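Local coordinates for esterase (Alcaligenes sp., PDB 1QLW), which probably hydrolyses carboxylic esters, as a bacterial esterase of the alpha/beta-hydrolase fold, at residues 251-262 and 293-301. Sequence-based numbering, arbitrary orientation.
Sequences VFGDHIEEFPRW and VHGNSHMMM
D254 grips the backbone of 293-301 at two points, G295 N and N296 O. Its carboxylate turns to the glycine that follows H294, where OD2 of D254 accepts the G295 N-H through its anti lone pair (2.8 Å, N-H...O 165°). In the reverse sense D254 N donates to N296 O at 2.9 Å, from a position tilted out of the carbonyl plane. CG of D254 stands anti to the backbone N (chi1 -152°) and beside the carbonyl carbon, which brings OD1 near the next amide, H255 N, that meets it from above the carboxylate plane. Replacing D254 by an alanine removes both oxygens and would probably leave the amides of G295 and H255 without these acceptors, weakening the hold on the 293-301 backbone at G295.

The neighbouring G253 sits so close to 293-301 that a beta carbon would collide with N296 O. Over this bare backbone comes M300, whose chain is bent at its last torsion, so that CE lies 3.6 Å from G253 N while SD rests 3.8 Å from CG1 of V251.

Farther along, W262 and H298 meet obliquely, ring planes 40° apart and centroids separated by 4.7 Å. The benzo rim of the indole does the touching: CZ2 lies over one imidazole face, displaced toward its rim, and CH2 of W262 approaches CE1 of H298 to 3.3 Å. The indole is also held through NE1, in its five-membered ring, which donates to the carbonyl of I144, and the imidazole by ND1 to a carboxylate oxygen of E230, whose other oxygen accepts from G253 N. E230 therefore ties both segments together.

The contact joins the loops that leave the C-terminal ends of parallel strands 248-252 and 283-287, and its histidine-acid pair, H298 with E230, is consistent with part of the catalytic triad of an alpha/beta hydrolase.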
ATOM      1  N   VAL A 251     -24.565  -7.904  -0.806  1.00 14.08           N
ATOM      2  CA  VAL A 251     -24.741  -8.033   0.633  1.00 14.30           C
ATOM      3  C   VAL A 251     -24.979  -6.668   1.268  1.00 14.01           C
ATOM      4  O   VAL A 251     -24.217  -5.726   1.030  1.00 15.27           O
ATOM      5  CB  VAL A 251     -23.497  -8.672   1.293  1.00 14.83           C
ATOM      6  CG1 VAL A 251     -23.776  -8.948   2.769  1.00 15.78           C
ATOM      7  CG2 VAL A 251     -23.081  -9.948   0.585  1.00 16.88           C
ATOM      8  N   PHE A 252     -26.022  -6.572   2.094  1.00 14.28           N
ATOM      9  CA  PHE A 252     -26.325  -5.365   2.845  1.00 13.79           C
ATOM     10  C   PHE A 252     -26.443  -5.665   4.335  1.00 13.75           C
ATOM     11  O   PHE A 252     -26.943  -6.718   4.737  1.00 15.75           O
ATOM     12  CB  PHE A 252     -27.604  -4.650   2.382  1.00 15.35           C
ATOM     13  CG  PHE A 252     -27.380  -3.776   1.171  1.00 15.29           C
ATOM     14  CD1 PHE A 252     -27.380  -4.266  -0.118  1.00 14.98           C
ATOM     15  CD2 PHE A 252     -27.206  -2.405   1.339  1.00 17.98           C
ATOM     16  CE1 PHE A 252     -27.173  -3.430  -1.207  1.00 15.29           C
ATOM     17  CE2 PHE A 252     -26.981  -1.571   0.259  1.00 18.50           C
ATOM     18  CZ  PHE A 252     -26.973  -2.076  -1.027  1.00 16.78           C
ATOM     19  N   GLY A 253     -25.986  -4.710   5.135  1.00 14.62           N
ATOM     20  CA  GLY A 253     -26.044  -4.765   6.566  1.00 14.62           C
ATOM     21  C   GLY A 253     -27.296  -4.185   7.184  1.00 14.57           C
ATOM     22  O   GLY A 253     -28.407  -4.313   6.657  1.00 16.33           O
ATOM     23  N   ASP A 254     -27.118  -3.551   8.338  1.00 14.79           N
ATOM     24  CA  ASP A 254     -28.228  -3.043   9.132  1.00 15.06           C
ATOM     25  C   ASP A 254     -28.246  -1.548   9.273  1.00 15.01           C
ATOM     26  O   ASP A 254     -27.362  -0.832   8.774  1.00 15.19           O
ATOM     27  CB  ASP A 254     -28.217  -3.756  10.488  1.00 16.54           C
ATOM     28  CG  ASP A 254     -29.553  -3.906  11.176  1.00 17.86           C
ATOM     29  OD1 ASP A 254     -30.592  -3.414  10.693  1.00 18.29           O
ATOM     30  OD2 ASP A 254     -29.548  -4.560  12.247  1.00 20.11           O
ATOM     31  N   HIS A 255     -29.301  -1.041   9.913  1.00 15.39           N
ATOM     32  CA  HIS A 255     -29.540   0.376  10.089  1.00 16.24           C
ATOM     33  C   HIS A 255     -29.604   1.083   8.737  1.00 16.03           C
ATOM     34  O   HIS A 255     -29.304   2.270   8.620  1.00 18.59           O
ATOM     35  CB  HIS A 255     -28.546   1.077  11.009  1.00 18.55           C
ATOM     36  CG  HIS A 255     -28.636   0.630  12.429  1.00 20.07           C
ATOM     37  ND1 HIS A 255     -29.585   1.140  13.290  1.00 22.40           N
ATOM     38  CD2 HIS A 255     -27.895  -0.246  13.144  1.00 21.22           C
ATOM     39  CE1 HIS A 255     -29.429   0.566  14.483  1.00 23.81           C
ATOM     40  NE2 HIS A 255     -28.413  -0.280  14.415  1.00 23.36           N
ATOM     41  N   ILE A 256     -30.139   0.399   7.713  1.00 16.22           N
ATOM     42  CA  ILE A 256     -30.188   0.996   6.392  1.00 16.70           C
ATOM     43  C   ILE A 256     -31.278   2.045   6.276  1.00 17.06           C
ATOM     44  O   ILE A 256     -31.112   3.120   5.692  1.00 17.46           O
ATOM     45  CB  ILE A 256     -30.447  -0.098   5.327  1.00 18.00           C
ATOM     46  CG1 ILE A 256     -29.258  -1.061   5.203  1.00 19.81           C
ATOM     47  CG2 ILE A 256     -30.837   0.488   3.978  1.00 19.23           C
ATOM     48  CD1 ILE A 256     -28.055  -0.457   4.511  1.00 20.70           C
ATOM     49  N   GLU A 257     -32.461   1.712   6.788  1.00 18.60           N
ATOM     50  CA  GLU A 257     -33.646   2.512   6.566  1.00 20.38           C
ATOM     51  C   GLU A 257     -33.584   3.947   7.007  1.00 20.89           C
ATOM     52  O   GLU A 257     -34.139   4.819   6.314  1.00 22.70           O
ATOM     53  CB  GLU A 257     -34.873   1.812   7.189  1.00 23.14           C
ATOM     54  CG  GLU A 257     -35.365   0.771   6.193  1.00 28.99           C
ATOM     55  CD  GLU A 257     -35.098  -0.684   6.299  1.00 32.99           C
ATOM     56  OE1 GLU A 257     -35.608  -1.108   7.397  1.00 37.55           O
ATOM     57  OE2 GLU A 257     -34.326  -1.459   5.678  1.00 26.05           O
ATOM     58  N   GLU A 258     -32.812   4.225   8.057  1.00 20.27           N
ATOM     59  CA  GLU A 258     -32.791   5.585   8.573  1.00 22.66           C
ATOM     60  C   GLU A 258     -31.786   6.478   7.883  1.00 21.11           C
ATOM     61  O   GLU A 258     -31.740   7.664   8.223  1.00 23.71           O
ATOM     62  CB  GLU A 258     -32.593   5.550  10.084  1.00 27.40           C
ATOM     63  CG  GLU A 258     -31.298   4.919  10.540  1.00 29.07           C
ATOM     64  CD  GLU A 258     -31.306   4.453  11.984  1.00 31.88           C
ATOM     65  OE1 GLU A 258     -31.191   5.348  12.857  1.00 33.51           O
ATOM     66  OE2 GLU A 258     -31.370   3.227  12.256  1.00 31.20           O
ATOM     67  N   PHE A 259     -31.042   5.978   6.905  1.00 18.50           N
ATOM     68  CA  PHE A 259     -30.100   6.813   6.173  1.00 17.67           C
ATOM     69  C   PHE A 259     -30.540   6.992   4.733  1.00 17.67           C
ATOM     70  O   PHE A 259     -30.477   6.044   3.932  1.00 18.58           O
ATOM     71  CB  PHE A 259     -28.693   6.177   6.219  1.00 17.05           C
ATOM     72  CG  PHE A 259     -28.082   6.188   7.591  1.00 17.35           C
ATOM     73  CD1 PHE A 259     -28.330   5.173   8.483  1.00 17.64           C
ATOM     74  CD2 PHE A 259     -27.239   7.211   8.009  1.00 18.46           C
ATOM     75  CE1 PHE A 259     -27.775   5.173   9.753  1.00 18.34           C
ATOM     76  CE2 PHE A 259     -26.699   7.224   9.278  1.00 19.20           C
ATOM     77  CZ  PHE A 259     -26.965   6.198  10.154  1.00 17.71           C
ATOM     78  N   PRO A 260     -30.855   8.219   4.339  1.00 20.06           N
ATOM     79  CA  PRO A 260     -31.226   8.489   2.951  1.00 21.94           C
ATOM     80  C   PRO A 260     -30.134   8.158   1.952  1.00 21.08           C
ATOM     81  O   PRO A 260     -30.471   7.920   0.774  1.00 23.48           O
ATOM     82  CB  PRO A 260     -31.647   9.950   2.931  1.00 24.24           C
ATOM     83  CG  PRO A 260     -31.961  10.279   4.344  1.00 26.16           C
ATOM     84  CD  PRO A 260     -31.065   9.407   5.195  1.00 22.52           C
ATOM     85  N   ARG A 261     -28.865   8.083   2.335  1.00 20.52           N
ATOM     86  CA  ARG A 261     -27.771   7.726   1.441  1.00 21.65           C
ATOM     87  C   ARG A 261     -27.942   6.258   1.033  1.00 20.81           C
ATOM     88  O   ARG A 261     -27.585   5.855  -0.071  1.00 24.57           O
ATOM     89  CB  ARG A 261     -26.390   7.931   2.081  1.00 22.87           C
ATOM     90  CG  ARG A 261     -25.152   7.877   1.199  1.00 26.11           C
ATOM     91  CD  ARG A 261     -23.839   7.975   1.945  1.00 28.31           C
ATOM     92  NE  ARG A 261     -22.621   8.239   1.196  1.00 30.41           N
ATOM     93  CZ  ARG A 261     -22.054   9.416   0.954  1.00 31.50           C
ATOM     94  NH1 ARG A 261     -22.597  10.540   1.413  1.00 31.56           N
ATOM     95  NH2 ARG A 261     -20.907   9.491   0.275  1.00 32.38           N
ATOM     96  N   TRP A 262     -28.467   5.431   1.932  1.00 17.76           N
ATOM     97  CA  TRP A 262     -28.416   3.996   1.806  1.00 16.69           C
ATOM     98  C   TRP A 262     -29.718   3.311   1.454  1.00 16.82           C
ATOM     99  O   TRP A 262     -29.711   2.360   0.675  1.00 17.88           O
ATOM    100  CB  TRP A 262     -27.843   3.341   3.080  1.00 17.09           C
ATOM    101  CG  TRP A 262     -26.366   3.573   3.166  1.00 16.33           C
ATOM    102  CD1 TRP A 262     -25.652   4.363   4.016  1.00 16.36           C
ATOM    103  CD2 TRP A 262     -25.398   2.990   2.270  1.00 16.55           C
ATOM    104  NE1 TRP A 262     -24.313   4.297   3.717  1.00 16.49           N
ATOM    105  CE2 TRP A 262     -24.136   3.454   2.649  1.00 16.73           C
ATOM    106  CE3 TRP A 262     -25.513   2.101   1.189  1.00 18.17           C
ATOM    107  CZ2 TRP A 262     -22.974   3.063   1.966  1.00 18.34           C
ATOM    108  CZ3 TRP A 262     -24.364   1.724   0.521  1.00 20.17           C
ATOM    109  CH2 TRP A 262     -23.117   2.204   0.911  1.00 20.44           C
ATOM    110  N   VAL A 293     -29.052 -11.661  11.571  1.00 20.79           N
ATOM    111  CA  VAL A 293     -27.735 -11.092  11.857  1.00 20.21           C
ATOM    112  C   VAL A 293     -27.952  -9.588  11.917  1.00 19.78           C
ATOM    113  O   VAL A 293     -28.251  -8.962  10.905  1.00 20.02           O
ATOM    114  CB  VAL A 293     -26.727 -11.510  10.787  1.00 20.60           C
ATOM    115  CG1 VAL A 293     -25.368 -10.882  11.067  1.00 21.18           C
ATOM    116  CG2 VAL A 293     -26.594 -13.023  10.708  1.00 22.84           C
ATOM    117  N   HIS A 294     -27.762  -8.992  13.094  1.00 20.07           N
ATOM    118  CA  HIS A 294     -28.125  -7.607  13.316  1.00 20.79           C
ATOM    119  C   HIS A 294     -26.946  -6.707  13.657  1.00 18.95           C
ATOM    120  O   HIS A 294     -25.942  -7.166  14.204  1.00 20.97           O
ATOM    121  CB  HIS A 294     -29.116  -7.553  14.504  1.00 23.60           C
ATOM    122  CG  HIS A 294     -30.338  -8.384  14.264  1.00 26.82           C
ATOM    123  ND1 HIS A 294     -30.552  -9.661  14.712  1.00 29.75           N
ATOM    124  CD2 HIS A 294     -31.394  -8.100  13.470  1.00 27.65           C
ATOM    125  CE1 HIS A 294     -31.743 -10.089  14.310  1.00 29.84           C
ATOM    126  NE2 HIS A 294     -32.267  -9.170  13.520  1.00 29.70           N
ATOM    127  N   GLY A 295     -27.100  -5.430  13.339  1.00 18.58           N
ATOM    128  CA  GLY A 295     -26.144  -4.419  13.742  1.00 18.71           C
ATOM    129  C   GLY A 295     -24.983  -4.188  12.791  1.00 16.20           C
ATOM    130  O   GLY A 295     -24.136  -3.355  13.117  1.00 17.45           O
ATOM    131  N   ASN A 296     -24.877  -4.864  11.665  1.00 15.17           N
ATOM    132  CA  ASN A 296     -23.708  -4.662  10.818  1.00 14.14           C
ATOM    133  C   ASN A 296     -23.685  -3.264  10.220  1.00 14.29           C
ATOM    134  O   ASN A 296     -24.685  -2.732   9.773  1.00 15.53           O
ATOM    135  CB  ASN A 296     -23.601  -5.717   9.722  1.00 14.93           C
ATOM    136  CG  ASN A 296     -23.069  -7.022  10.270  1.00 14.77           C
ATOM    137  OD1 ASN A 296     -23.835  -7.953  10.534  1.00 16.44           O
ATOM    138  ND2 ASN A 296     -21.744  -7.061  10.449  1.00 14.73           N
ATOM    139  N   SER A 297     -22.455  -2.734  10.212  1.00 13.72           N
ATOM    140  CA  SER A 297     -22.195  -1.430   9.636  1.00 13.46           C
ATOM    141  C   SER A 297     -21.847  -1.583   8.160  1.00 12.95           C
ATOM    142  O   SER A 297     -21.757  -2.687   7.608  1.00 14.46           O
ATOM    143  CB  SER A 297     -21.031  -0.762  10.361  1.00 13.57           C
ATOM    144  OG  SER A 297     -19.774  -1.335  10.006  1.00 13.49           O
ATOM    145  N   HIS A 298     -21.543  -0.445   7.527  1.00 12.93           N
ATOM    146  CA  HIS A 298     -21.034  -0.511   6.156  1.00 13.18           C
ATOM    147  C   HIS A 298     -19.678  -1.210   6.074  1.00 13.81           C
ATOM    148  O   HIS A 298     -19.331  -1.783   5.047  1.00 15.12           O
ATOM    149  CB  HIS A 298     -20.891   0.920   5.641  1.00 14.06           C
ATOM    150  CG  HIS A 298     -20.413   1.037   4.242  1.00 14.85           C
ATOM    151  ND1 HIS A 298     -21.088   0.488   3.167  1.00 15.79           N
ATOM    152  CD2 HIS A 298     -19.328   1.654   3.718  1.00 18.20           C
ATOM    153  CE1 HIS A 298     -20.413   0.759   2.060  1.00 17.55           C
ATOM    154  NE2 HIS A 298     -19.358   1.509   2.364  1.00 19.32           N
ATOM    155  N   MET A 299     -18.906  -1.139   7.155  1.00 12.83           N
ATOM    156  CA  MET A 299     -17.595  -1.757   7.240  1.00 12.97           C
ATOM    157  C   MET A 299     -17.711  -3.171   7.793  1.00 12.75           C
ATOM    158  O   MET A 299     -16.961  -3.583   8.690  1.00 13.77           O
ATOM    159  CB  MET A 299     -16.665  -0.893   8.090  1.00 13.38           C
ATOM    160  CG  MET A 299     -16.437   0.499   7.550  1.00 15.02           C
ATOM    161  SD  MET A 299     -15.699   0.591   5.927  1.00 13.83           S
ATOM    162  CE  MET A 299     -14.130  -0.221   6.197  1.00 15.23           C
ATOM    163  N   MET A 300     -18.611  -3.965   7.207  1.00 12.98           N
ATOM    164  CA  MET A 300     -18.964  -5.255   7.814  1.00 13.28           C
ATOM    165  C   MET A 300     -17.809  -6.252   7.809  1.00 13.01           C
ATOM    166  O   MET A 300     -17.788  -7.170   8.630  1.00 13.88           O
ATOM    167  CB  MET A 300     -20.212  -5.834   7.169  1.00 14.12           C
ATOM    168  CG  MET A 300     -20.001  -6.230   5.718  1.00 14.43           C
ATOM    169  SD  MET A 300     -21.519  -6.916   4.987  1.00 15.42           S
ATOM    170  CE  MET A 300     -22.513  -5.414   4.917  1.00 18.23           C
ATOM    171  N   MET A 301     -16.845  -6.096   6.900  1.00 12.07           N
ATOM    172  CA  MET A 301     -15.648  -6.924   6.888  1.00 12.43           C
ATOM    173  C   MET A 301     -14.741  -6.649   8.082  1.00 12.20           C
ATOM    174  O   MET A 301     -13.843  -7.442   8.375  1.00 12.97           O
ATOM    175  CB  MET A 301     -14.869  -6.787   5.583  1.00 12.34           C
ATOM    176  CG  MET A 301     -14.159  -5.467   5.340  1.00 12.88           C
ATOM    177  SD  MET A 301     -15.210  -4.003   5.168  1.00 13.51           S
ATOM    178  CE  MET A 301     -16.003  -4.407   3.588  1.00 18.14           C
TER